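Local coordinates for ABC transporter substrate binding protein (Ribose) (Agrobacterium vitis, PDB 5DKV) that binds a sugar, alpha-D-tagatopyranose in this crystal, and probably delivers such ligands to an ABC transporter as its periplasmic solute-binding component, at residues V71-V76 and A91-T96; Y124-G127 and G131-P134. All blocks are in the same frame, centred on the assembly; numbering follows the deposited sequence.

Contact 1 (V71-V76 and A91-T96); sequences VTQVPV and APTDTT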
ATOM      1  N   VAL A  71     -13.500   4.592 -11.253  1.00 14.32           N
ATOM      2  CA  VAL A  71     -14.615   5.391 -11.729  1.00 14.97           C
ATOM      3  C   VAL A  71     -14.592   6.775 -11.069  1.00 12.09           C
ATOM      4  O   VAL A  71     -14.865   7.784 -11.731  1.00 11.97           O
ATOM      5  CB  VAL A  71     -15.953   4.676 -11.466  1.00 12.08           C
ATOM      6  CG1 VAL A  71     -17.170   5.538 -11.858  1.00 10.96           C
ATOM      7  CG2 VAL A  71     -16.011   3.328 -12.221  1.00 12.74           C
ATOM      8  N   THR A  72     -14.249   6.835  -9.781  1.00  9.52           N
ATOM      9  CA  THR A  72     -14.183   8.130  -9.091  1.00  9.41           C
ATOM     10  C   THR A  72     -12.787   8.765  -9.168  1.00  9.29           C
ATOM     11  O   THR A  72     -12.663   9.996  -9.116  1.00 11.89           O
ATOM     12  CB  THR A  72     -14.583   8.012  -7.615  1.00 12.33           C
ATOM     13  OG1 THR A  72     -13.789   7.019  -7.001  1.00 13.17           O
ATOM     14  CG2 THR A  72     -16.055   7.624  -7.478  1.00 14.32           C
ATOM     15  N   GLN A  73     -11.735   7.967  -9.331  1.00 10.07           N
ATOM     16  CA  GLN A  73     -10.402   8.566  -9.428  1.00 14.85           C
ATOM     17  C   GLN A  73     -10.197   9.324 -10.752  1.00  8.96           C
ATOM     18  O   GLN A  73      -9.541  10.372 -10.769  1.00  8.99           O
ATOM     19  CB  GLN A  73      -9.311   7.509  -9.258  1.00 12.64           C
ATOM     20  CG  GLN A  73      -7.905   8.122  -9.136  1.00  8.82           C
ATOM     21  CD  GLN A  73      -6.841   7.059  -9.011  1.00  8.63           C
ATOM     22  OE1 GLN A  73      -6.807   6.113  -9.788  1.00  9.44           O
ATOM     23  NE2 GLN A  73      -6.006   7.183  -7.995  1.00  9.48           N
ATOM     24  N   VAL A  74     -10.745   8.833 -11.860  1.00  9.20           N
ATOM     25  CA  VAL A  74     -10.458   9.479 -13.135  1.00 12.69           C
ATOM     26  C   VAL A  74     -11.006  10.921 -13.212  1.00 12.23           C
ATOM     27  O   VAL A  74     -10.299  11.815 -13.700  1.00 12.37           O
ATOM     28  CB  VAL A  74     -10.967   8.612 -14.331  1.00 12.99           C
ATOM     29  CG1 VAL A  74     -10.971   9.395 -15.672  1.00 12.99           C
ATOM     30  CG2 VAL A  74     -10.086   7.370 -14.447  1.00 13.12           C
ATOM     31  N   PRO A  75     -12.234  11.182 -12.705  1.00  9.41           N
ATOM     32  CA  PRO A  75     -12.659  12.588 -12.684  1.00 12.45           C
ATOM     33  C   PRO A  75     -11.766  13.508 -11.847  1.00  9.39           C
ATOM     34  O   PRO A  75     -11.615  14.699 -12.177  1.00 12.74           O
ATOM     35  CB  PRO A  75     -14.058  12.522 -12.080  1.00 12.39           C
ATOM     36  CG  PRO A  75     -14.556  11.146 -12.449  1.00 12.14           C
ATOM     37  CD  PRO A  75     -13.361  10.258 -12.480  1.00 11.70           C
ATOM     38  N   VAL A  76     -11.222  12.983 -10.760  1.00 10.59           N
ATOM     39  CA  VAL A  76     -10.268  13.749  -9.983  1.00 10.64           C
ATOM     40  C   VAL A  76      -9.022  14.029 -10.806  1.00  9.01           C
ATOM     41  O   VAL A  76      -8.524  15.163 -10.836  1.00 12.00           O
ATOM     42  CB  VAL A  76      -9.885  13.018  -8.703  1.00 11.45           C
ATOM     43  CG1 VAL A  76      -8.766  13.766  -7.963  1.00 13.27           C
ATOM     44  CG2 VAL A  76     -11.112  12.868  -7.823  1.00 15.96           C
ATOM     45  N   ALA A  91      -1.287   7.315  -7.518  1.00  6.90           N
ATOM     46  CA  ALA A  91      -1.435   5.914  -7.215  1.00  7.56           C
ATOM     47  C   ALA A  91      -2.661   5.380  -7.990  1.00  8.92           C
ATOM     48  O   ALA A  91      -3.809   5.501  -7.514  1.00  8.21           O
ATOM     49  CB  ALA A  91      -1.605   5.696  -5.714  1.00  8.66           C
ATOM     50  N   PRO A  92      -2.445   4.855  -9.210  1.00 10.19           N
ATOM     51  CA  PRO A  92      -3.591   4.442 -10.044  1.00  9.87           C
ATOM     52  C   PRO A  92      -4.358   3.323  -9.395  1.00 12.84           C
ATOM     53  O   PRO A  92      -3.738   2.415  -8.861  1.00 11.03           O
ATOM     54  CB  PRO A  92      -2.944   3.971 -11.352  1.00 10.47           C
ATOM     55  CG  PRO A  92      -1.517   3.570 -10.946  1.00 10.76           C
ATOM     56  CD  PRO A  92      -1.154   4.566  -9.867  1.00 11.55           C
ATOM     57  N   THR A  93      -5.680   3.402  -9.436  1.00 10.25           N
ATOM     58  CA  THR A  93      -6.520   2.401  -8.810  1.00  9.24           C
ATOM     59  C   THR A  93      -6.860   1.231  -9.717  1.00 13.95           C
ATOM     60  O   THR A  93      -7.622   0.359  -9.330  1.00 17.83           O
ATOM     61  CB  THR A  93      -7.846   3.035  -8.310  1.00 10.92           C
ATOM     62  OG1 THR A  93      -8.425   3.827  -9.357  1.00 15.08           O
ATOM     63  CG2 THR A  93      -7.587   3.894  -7.096  1.00 14.41           C
ATOM     64  N   ASP A  94      -6.308   1.210 -10.924  1.00 11.89           N
ATOM     65  CA  ASP A  94      -6.503   0.085 -11.824  1.00 11.37           C
ATOM     66  C   ASP A  94      -5.351   0.077 -12.806  1.00 18.70           C
ATOM     67  O   ASP A  94      -4.991   1.128 -13.327  1.00 17.06           O
ATOM     68  CB  ASP A  94      -7.833   0.199 -12.557  1.00 15.14           C
ATOM     69  CG  ASP A  94      -8.201  -1.071 -13.284  1.00 24.12           C
ATOM     70  OD1 ASP A  94      -9.002  -1.844 -12.722  1.00 25.17           O
ATOM     71  OD2 ASP A  94      -7.690  -1.291 -14.409  1.00 18.11           O
ATOM     72  N   THR A  95      -4.788  -1.096 -13.080  1.00 15.70           N
ATOM     73  CA  THR A  95      -3.602  -1.170 -13.927  1.00 14.76           C
ATOM     74  C   THR A  95      -3.898  -0.915 -15.407  1.00 15.62           C
ATOM     75  O   THR A  95      -2.985  -0.568 -16.157  1.00 16.88           O
ATOM     76  CB  THR A  95      -2.894  -2.540 -13.786  1.00 17.50           C
ATOM     77  OG1 THR A  95      -3.716  -3.593 -14.325  1.00 18.90           O
ATOM     78  CG2 THR A  95      -2.577  -2.827 -12.323  1.00 16.82           C
ATOM     79  N   THR A  96      -5.154  -1.110 -15.817  1.00 15.92           N
ATOM     80  CA  THR A  96      -5.551  -0.925 -17.217  1.00 18.74           C
ATOM     81  C   THR A  96      -6.426   0.301 -17.411  1.00 18.50           C
ATOM     82  O   THR A  96      -6.257   1.035 -18.387  1.00 21.58           O
ATOM     83  CB  THR A  96      -6.301  -2.164 -17.765  1.00 19.66           C
ATOM     84  OG1 THR A  96      -7.459  -2.412 -16.964  1.00 41.65           O
ATOM     85  CG2 THR A  96      -5.423  -3.358 -17.711  1.00 18.88           C
TER
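The flat group here is the terminal amide of Gln73: Ala91 O lies in its plane, while Thr93 OG1 and CG2 stand above one side of it. At the nitrogen end, Ala91 O sits 2.8 Å from Gln73 NE2, and the N-H points nearly straight at it (168°). At the oxygen end, Gln73 OE1 takes two donors from a single residue. Thr93 N approaches at 3.0 Å, tilted only modestly from the carbonyl plane, whereas the hydroxyl of Thr93 comes from well above that plane, with OG1 2.8 Å from Gln73 OE1. Thr93 CG2 is on the same side as OG1, 3.6 Å from Gln73 OE1. Pro92 CA lies 3.6 Å from Gln73 OE1, on the opposite side of the amide plane from the Thr93 hydroxyl.

Two torsions set this up. Gln73 leaves the helix 70-81 fully extended, with CG anti to the backbone N (chi1 -171°), which carries the amide across to the loop that follows strand 87-90. Thr93 reaches back from the opposite direction, its OG1 placed between its own N and carbonyl carbon (chi1 49°).

Gln73 NE2 also donates to Pro34 O, so one side chain ties the helix to the loops after strands 29-33 and 87-90. With donors and acceptors matched at both ends, the amide's flip state is fixed, and the buried backbone groups of Ala91 and Thr93 are satisfied without any net charge, close to the sugar site.

Contact 2 (Y124-G127 and G131-P134); sequences YQTG and GDFP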
ATOM      1  N   TYR A 124       8.587   0.972 -16.787  1.00 11.40           N
ATOM      2  CA  TYR A 124       8.416   2.213 -17.536  1.00 14.25           C
ATOM      3  C   TYR A 124       9.658   2.625 -18.323  1.00 15.00           C
ATOM      4  O   TYR A 124      10.764   2.194 -18.022  1.00 13.30           O
ATOM      5  CB  TYR A 124       8.050   3.333 -16.586  1.00 11.80           C
ATOM      6  CG  TYR A 124       6.783   3.129 -15.770  1.00  9.80           C
ATOM      7  CD1 TYR A 124       5.654   2.481 -16.290  1.00 12.50           C
ATOM      8  CD2 TYR A 124       6.715   3.606 -14.469  1.00 12.33           C
ATOM      9  CE1 TYR A 124       4.489   2.322 -15.499  1.00  9.90           C
ATOM     10  CE2 TYR A 124       5.583   3.471 -13.705  1.00  8.81           C
ATOM     11  CZ  TYR A 124       4.465   2.816 -14.215  1.00  9.20           C
ATOM     12  OH  TYR A 124       3.323   2.686 -13.443  1.00  9.60           O
ATOM     13  N   GLN A 125       9.455   3.494 -19.317  1.00 15.80           N
ATOM     14  CA  GLN A 125      10.533   4.020 -20.150  1.00 19.26           C
ATOM     15  C   GLN A 125      11.335   2.903 -20.801  1.00 24.11           C
ATOM     16  O   GLN A 125      12.535   3.044 -21.016  1.00 20.23           O
ATOM     17  CB  GLN A 125      11.457   4.924 -19.330  1.00 16.38           C
ATOM     18  CG  GLN A 125      10.751   6.109 -18.700  1.00 17.38           C
ATOM     19  CD  GLN A 125      10.234   7.099 -19.726  1.00 16.14           C
ATOM     20  OE1 GLN A 125      10.987   7.596 -20.556  1.00 17.67           O
ATOM     21  NE2 GLN A 125       8.937   7.389 -19.673  1.00 18.54           N
ATOM     22  N   THR A 126      10.672   1.799 -21.118  1.00 15.59           N
ATOM     23  CA  THR A 126      11.328   0.690 -21.804  1.00 21.07           C
ATOM     24  C   THR A 126      11.329   0.875 -23.319  1.00 23.45           C
ATOM     25  O   THR A 126      12.109   0.234 -24.030  1.00 24.04           O
ATOM     26  CB  THR A 126      10.644  -0.643 -21.485  1.00 24.86           C
ATOM     27  OG1 THR A 126       9.369  -0.693 -22.141  1.00 24.00           O
ATOM     28  CG2 THR A 126      10.448  -0.789 -19.993  1.00 23.77           C
ATOM     29  N   GLY A 127      10.441   1.729 -23.811  1.00 23.07           N
ATOM     30  CA  GLY A 127      10.314   1.976 -25.236  1.00 28.54           C
ATOM     31  C   GLY A 127       9.187   1.199 -25.900  1.00 26.77           C
ATOM     32  O   GLY A 127       8.947   1.360 -27.102  1.00 34.03           O
ATOM     33  N   GLY A 131       1.394   1.250 -21.329  1.00 22.72           N
ATOM     34  CA  GLY A 131       1.514   2.045 -20.113  1.00 21.56           C
ATOM     35  C   GLY A 131       2.967   2.288 -19.743  1.00 22.31           C
ATOM     36  O   GLY A 131       3.367   2.128 -18.572  1.00 19.17           O
ATOM     37  N   ASP A 132       3.740   2.693 -20.748  1.00 14.80           N
ATOM     38  CA  ASP A 132       5.195   2.831 -20.661  1.00 13.58           C
ATOM     39  C   ASP A 132       5.623   4.267 -20.369  1.00 16.98           C
ATOM     40  O   ASP A 132       6.786   4.520 -20.068  1.00 17.16           O
ATOM     41  CB  ASP A 132       5.836   2.351 -21.974  1.00 19.78           C
ATOM     42  CG  ASP A 132       7.344   2.215 -21.888  1.00 20.04           C
ATOM     43  OD1 ASP A 132       7.827   1.401 -21.069  1.00 21.22           O
ATOM     44  OD2 ASP A 132       8.041   2.919 -22.652  1.00 22.17           O
ATOM     45  N   PHE A 133       4.680   5.202 -20.409  1.00 16.32           N
ATOM     46  CA  PHE A 133       5.055   6.613 -20.404  1.00 15.37           C
ATOM     47  C   PHE A 133       5.335   7.282 -19.048  1.00 14.04           C
ATOM     48  O   PHE A 133       5.955   8.345 -19.049  1.00 13.65           O
ATOM     49  CB  PHE A 133       3.988   7.423 -21.153  1.00 14.68           C
ATOM     50  CG  PHE A 133       2.595   7.121 -20.708  1.00 13.22           C
ATOM     51  CD1 PHE A 133       2.075   7.744 -19.592  1.00 13.25           C
ATOM     52  CD2 PHE A 133       1.810   6.200 -21.387  1.00 14.53           C
ATOM     53  CE1 PHE A 133       0.804   7.462 -19.158  1.00 13.59           C
ATOM     54  CE2 PHE A 133       0.547   5.913 -20.946  1.00 15.75           C
ATOM     55  CZ  PHE A 133       0.042   6.551 -19.832  1.00 14.17           C
ATOM     56  N   PRO A 134       4.896   6.702 -17.901  1.00 13.92           N
ATOM     57  CA  PRO A 134       5.353   7.306 -16.643  1.00 11.97           C
ATOM     58  C   PRO A 134       6.884   7.231 -16.551  1.00 11.35           C
ATOM     59  O   PRO A 134       7.511   6.433 -17.253  1.00 12.08           O
ATOM     60  CB  PRO A 134       4.655   6.458 -15.555  1.00 12.66           C
ATOM     61  CG  PRO A 134       3.433   5.857 -16.301  1.00 12.32           C
ATOM     62  CD  PRO A 134       3.991   5.563 -17.654  1.00 13.03           C
TER
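Tyr124 and Pro134 make the close-packed half of this contact. Pro134 crosses the phenol at about a right angle and sets CB over the centre of one face, 3.7 Å from the centroid of the Tyr124 ring and only 13° off the normal, a clear CH-pi contact. Gly131 O comes to the ring's edge, near its plane, 3.3 Å from Tyr124 CD1. The phenol is pinned at its far end too, because Tyr124 OH is hydrogen-bonded to Thr114 OG1 and to Ile119 N, which ties the loop back to strand 112-115. Phe133 turns away from Tyr124 and packs on Leu102, Lys103 and Ala106 of helix 99-107.

Moving outward, packing gives way to polar bonds. Gln125 N donates to Asp132 O at 3.0 Å, nearly straight (172°) and in the carbonyl plane. The side chain of Gln125 starts out away from 131-134 but bends back, so that NE2 reaches Pro134 O at 3.0 Å, arriving from above the carbonyl plane.

On the exposed side the carboxylate of Asp132 organises the turn. Its CG is anti to the backbone N (chi1 -169°), which swings the oxygens toward residues 126 and 127. Asp132 OD1 takes Thr126 N on its syn lone pair at 2.9 Å, and also the Thr126 hydroxyl, whose OG1 sits 2.8 Å from Asp132 OD1 and above the carboxylate plane. Asp132 OD2 receives Gly127 N, 2.9 Å away on the syn side but tilted out of the carboxylate plane.

An aspartate whose carboxylate binds two successive backbone N-H groups closes this part of the loop. The contact lies within the long connection between strands 112-115 and 137-140 of the periplasmic binding protein fold.

Contact 1 is wholly buried, about 7 Å from the bound sugar at the side chain of Ala91; contact 2 lies farther out, with the Tyr124 side chain about 13 Å from the ligand and Gln125, Thr126 and Gly127 at the surface. Their nearest atoms are about 6 Å apart and do not touch. Contact 1 joins a helix to a loop through a neutral amide, while contact 2 closes one loop on itself, adding aromatic packing and a carboxylate. Both involve connections that follow parallel strands of the same sheet, 87-90 and 112-115, which are neighbours in it. The hydroxyl of Thr117, a sugar-pocket residue lying on the chain between the two contacts, donates to Pro92 O.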